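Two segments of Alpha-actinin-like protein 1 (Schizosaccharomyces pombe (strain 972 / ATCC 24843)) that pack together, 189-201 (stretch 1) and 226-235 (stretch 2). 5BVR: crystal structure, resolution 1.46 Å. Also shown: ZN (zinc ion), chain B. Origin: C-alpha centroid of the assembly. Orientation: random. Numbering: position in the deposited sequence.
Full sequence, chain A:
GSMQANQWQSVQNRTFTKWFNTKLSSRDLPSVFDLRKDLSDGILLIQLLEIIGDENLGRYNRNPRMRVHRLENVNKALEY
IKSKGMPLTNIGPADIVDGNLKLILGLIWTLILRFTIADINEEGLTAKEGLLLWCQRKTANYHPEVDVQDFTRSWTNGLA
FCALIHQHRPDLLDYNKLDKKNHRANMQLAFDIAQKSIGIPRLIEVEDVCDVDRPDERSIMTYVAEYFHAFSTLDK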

# COMPACT_ATOMS: atom_id res chain seq x y z
N LEU A 189 -4.87 -18.50 -3.08
CA LEU A 189 -3.98 -18.91 -4.17
C LEU A 189 -3.27 -17.70 -4.80
O LEU A 189 -2.04 -17.69 -4.93
CB LEU A 189 -4.79 -19.67 -5.24
CG LEU A 189 -3.98 -20.26 -6.38
CD1 LEU A 189 -3.12 -21.41 -5.90
CD2 LEU A 189 -4.92 -20.70 -7.50
N ALA A 190 -4.05 -16.69 -5.16
CA ALA A 190 -3.49 -15.50 -5.78
C ALA A 190 -2.48 -14.84 -4.85
O ALA A 190 -1.37 -14.51 -5.28
CB ALA A 190 -4.58 -14.52 -6.15
N PHE A 191 -2.84 -14.62 -3.59
CA PHE A 191 -1.93 -13.94 -2.68
C PHE A 191 -0.64 -14.74 -2.51
O PHE A 191 0.44 -14.14 -2.44
CB PHE A 191 -2.58 -13.72 -1.31
CG PHE A 191 -3.70 -12.71 -1.30
CD1 PHE A 191 -4.17 -12.10 -2.47
CD2 PHE A 191 -4.27 -12.34 -0.09
CE1 PHE A 191 -5.21 -11.15 -2.39
CE2 PHE A 191 -5.29 -11.42 -0.03
CZ PHE A 191 -5.75 -10.82 -1.19
N ASP A 192 -0.76 -16.06 -2.46
CA ASP A 192 0.41 -16.94 -2.27
C ASP A 192 1.32 -16.91 -3.50
O ASP A 192 2.54 -16.77 -3.39
CB ASP A 192 -0.04 -18.38 -2.03
CG ASP A 192 -0.63 -18.60 -0.66
OD1 ASP A 192 -0.50 -17.73 0.21
OD2 ASP A 192 -1.23 -19.69 -0.46
N ILE A 193 0.73 -17.04 -4.67
CA ILE A 193 1.51 -17.04 -5.90
C ILE A 193 2.17 -15.68 -6.12
O ILE A 193 3.36 -15.61 -6.46
CB ILE A 193 0.65 -17.43 -7.10
CG1 ILE A 193 0.24 -18.89 -6.98
CG2 ILE A 193 1.40 -17.20 -8.39
CD1 ILE A 193 -0.80 -19.31 -8.00
N ALA A 194 1.42 -14.60 -5.94
CA ALA A 194 1.98 -13.24 -6.03
C ALA A 194 3.21 -13.08 -5.15
O ALA A 194 4.24 -12.55 -5.58
CB ALA A 194 0.92 -12.22 -5.64
N GLN A 195 3.12 -13.56 -3.92
CA GLN A 195 4.24 -13.42 -2.99
C GLN A 195 5.39 -14.34 -3.36
O GLN A 195 6.53 -13.90 -3.48
CB GLN A 195 3.78 -13.68 -1.56
CG GLN A 195 4.81 -13.36 -0.51
CD GLN A 195 5.71 -14.52 -0.22
OE1 GLN A 195 5.24 -15.62 0.09
NE2 GLN A 195 7.02 -14.30 -0.33
N LYS A 196 5.10 -15.62 -3.57
CA LYS A 196 6.17 -16.62 -3.73
C LYS A 196 6.88 -16.53 -5.08
O LYS A 196 8.08 -16.79 -5.17
CB LYS A 196 5.60 -18.02 -3.51
CG LYS A 196 6.62 -19.13 -3.64
CD LYS A 196 5.99 -20.49 -3.37
CE LYS A 196 7.00 -21.62 -3.50
NZ LYS A 196 7.63 -21.64 -4.85
N SER A 197 6.15 -16.18 -6.13
CA SER A 197 6.67 -16.27 -7.48
C SER A 197 6.90 -14.91 -8.12
O SER A 197 7.67 -14.79 -9.08
CB SER A 197 5.76 -17.10 -8.38
OG SER A 197 5.67 -18.44 -7.92
N ILE A 198 6.26 -13.87 -7.60
CA ILE A 198 6.31 -12.56 -8.24
C ILE A 198 6.87 -11.49 -7.30
O ILE A 198 7.04 -10.34 -7.70
CB ILE A 198 4.93 -12.15 -8.81
CG1 ILE A 198 4.26 -13.36 -9.45
CG2 ILE A 198 5.09 -10.99 -9.83
CD1 ILE A 198 2.90 -13.12 -10.07
N GLY A 199 7.19 -11.87 -6.06
CA GLY A 199 7.79 -10.95 -5.09
C GLY A 199 6.86 -9.85 -4.58
O GLY A 199 7.33 -8.83 -4.06
N ILE A 200 5.56 -10.04 -4.75
CA ILE A 200 4.58 -9.05 -4.31
C ILE A 200 4.27 -9.28 -2.82
O ILE A 200 3.75 -10.33 -2.46
CB ILE A 200 3.30 -9.16 -5.15
CG1 ILE A 200 3.57 -8.68 -6.59
CG2 ILE A 200 2.17 -8.35 -4.52
CD1 ILE A 200 2.52 -9.12 -7.63
N PRO A 201 4.58 -8.30 -1.96
CA PRO A 201 4.39 -8.52 -0.52
C PRO A 201 2.93 -8.66 -0.16
O PRO A 201 2.07 -8.01 -0.75
CB PRO A 201 4.97 -7.25 0.11
CG PRO A 201 4.76 -6.19 -0.90
CD PRO A 201 4.97 -6.90 -2.24
ZN ZN B . 2.91 -8.84 -17.27
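Stretch 2 226-235: EYFHAFSTLD

Ile200 is the centre of this contact, and it lies just past the helix of stretch 1 rather than in it. Stretch 2 continues a helix that began earlier in the chain and runs to Leu234, and its axis runs at 42° to that of the helix of stretch 1, with the two N-to-C directions broadly the same. The axes come no closer than 12.2 Å, so the space between them is bridged by side chains and by the segment that follows the first helix. Gly199 is the first residue to leave helical phi/psi, with positive phi, which by itself favours glycine, and Ile200 N still bonds back to Ala194 O at 3.0 Å.

Ile200 points toward stretch 2 and is met by Glu226, Tyr227, Ala230 and Phe231, about a turn and a half of the second helix. Its CD1 sits over the face of the Tyr227 ring, 3.9 Å from the centroid, a CH-pi contact, and also lies 3.8 Å from Phe231 CE1. Ile200 CG1 meets Ala230 CB at 3.8 Å. The nearest CA approach is between Ile200 CA and Glu226 CA, 6.1 Å apart.

Further along stretch 2, Ile198 CG2 packs at the edge of the Phe231 ring, 3.9 Å from CE1, and reaches Leu234 CD1 at 3.5 Å. In the other direction Tyr227, in the m rotamer, reaches the first helix with its end, its OH 3.5 Å from Ala194 CB; that hydroxyl is hydrogen-bonded elsewhere in the structure, so it can lie beside an alanine without an unmet polar group.

At the polar edge, Glu226 sets its CB 3.8 Å from Ile200 CG2 while its OE1 lies 3.6 Å from Pro201 CD. No hydrogen bond crosses between the stretches. Beyond the contact, Asp235 OD2 binds the zinc ion ZN at 2.0 Å.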

# COMPACT_ATOMS: atom_id res chain seq x y z
N GLU A 226 0.98 -2.77 -5.93
CA GLU A 226 2.16 -3.65 -5.95
C GLU A 226 2.17 -4.51 -7.21
O GLU A 226 3.24 -4.79 -7.77
CB GLU A 226 2.25 -4.58 -4.73
CG GLU A 226 2.39 -3.86 -3.39
CD GLU A 226 3.78 -3.32 -3.10
OE1 GLU A 226 4.72 -3.67 -3.83
OE2 GLU A 226 3.92 -2.55 -2.13
N TYR A 227 1.00 -4.95 -7.65
CA TYR A 227 0.88 -5.70 -8.89
C TYR A 227 1.31 -4.85 -10.09
O TYR A 227 2.09 -5.30 -10.93
CB TYR A 227 -0.55 -6.20 -9.13
CG TYR A 227 -0.96 -7.37 -8.25
CD1 TYR A 227 -1.04 -7.23 -6.87
CD2 TYR A 227 -1.30 -8.59 -8.79
CE1 TYR A 227 -1.42 -8.30 -6.07
CE2 TYR A 227 -1.66 -9.65 -8.01
CZ TYR A 227 -1.74 -9.50 -6.65
OH TYR A 227 -2.11 -10.59 -5.91
N PHE A 228 0.81 -3.64 -10.19
CA PHE A 228 1.20 -2.76 -11.28
C PHE A 228 2.72 -2.59 -11.34
O PHE A 228 3.35 -2.72 -12.40
CB PHE A 228 0.57 -1.37 -11.12
CG PHE A 228 1.05 -0.40 -12.16
CD1 PHE A 228 0.43 -0.36 -13.40
CD2 PHE A 228 2.16 0.40 -11.94
CE1 PHE A 228 0.89 0.49 -14.40
CE2 PHE A 228 2.61 1.26 -12.94
CZ PHE A 228 1.96 1.30 -14.17
N HIS A 229 3.33 -2.25 -10.21
CA HIS A 229 4.76 -1.97 -10.25
C HIS A 229 5.57 -3.24 -10.51
O HIS A 229 6.53 -3.23 -11.31
CB HIS A 229 5.25 -1.30 -8.97
CG HIS A 229 4.76 0.11 -8.81
ND1 HIS A 229 5.19 1.14 -9.63
CD2 HIS A 229 3.85 0.65 -7.97
CE1 HIS A 229 4.59 2.26 -9.26
NE2 HIS A 229 3.77 1.99 -8.26
N ALA A 230 5.21 -4.35 -9.87
CA ALA A 230 5.98 -5.57 -10.08
C ALA A 230 5.82 -6.09 -11.50
O ALA A 230 6.81 -6.42 -12.15
CB ALA A 230 5.57 -6.64 -9.06
N PHE A 231 4.58 -6.16 -11.97
CA PHE A 231 4.34 -6.69 -13.31
C PHE A 231 5.07 -5.82 -14.33
O PHE A 231 5.71 -6.33 -15.25
CB PHE A 231 2.85 -6.74 -13.65
CG PHE A 231 2.06 -7.80 -12.94
CD1 PHE A 231 2.60 -8.61 -11.96
CD2 PHE A 231 0.75 -8.01 -13.32
CE1 PHE A 231 1.83 -9.60 -11.35
CE2 PHE A 231 -0.02 -9.00 -12.72
CZ PHE A 231 0.53 -9.79 -11.73
N SER A 232 4.91 -4.51 -14.19
CA SER A 232 5.50 -3.59 -15.16
C SER A 232 7.03 -3.73 -15.20
O SER A 232 7.65 -3.73 -16.25
CB SER A 232 5.11 -2.15 -14.87
OG SER A 232 3.70 -1.95 -14.98
N THR A 233 7.64 -3.84 -14.03
CA THR A 233 9.09 -3.97 -13.93
C THR A 233 9.54 -5.28 -14.53
O THR A 233 10.50 -5.32 -15.31
CB THR A 233 9.52 -3.84 -12.47
OG1 THR A 233 9.20 -2.52 -12.03
CG2 THR A 233 11.02 -4.09 -12.31
N LEU A 234 8.84 -6.35 -14.19
CA LEU A 234 9.21 -7.66 -14.67
C LEU A 234 9.01 -7.79 -16.18
O LEU A 234 9.70 -8.59 -16.82
CB LEU A 234 8.46 -8.75 -13.91
CG LEU A 234 8.90 -8.92 -12.45
CD1 LEU A 234 7.85 -9.72 -11.63
CD2 LEU A 234 10.27 -9.58 -12.39
N ASP A 235 8.07 -7.03 -16.74
CA ASP A 235 7.79 -7.07 -18.17
C ASP A 235 8.69 -6.17 -19.03
O ASP A 235 8.52 -6.16 -20.26
CB ASP A 235 6.33 -6.71 -18.43
CG ASP A 235 5.38 -7.78 -17.94
OD1 ASP A 235 5.80 -8.93 -17.73
OD2 ASP A 235 4.20 -7.44 -17.75
O HOH W 1 1.01 -7.65 -16.87
O HOH W 2 2.60 -9.92 -18.94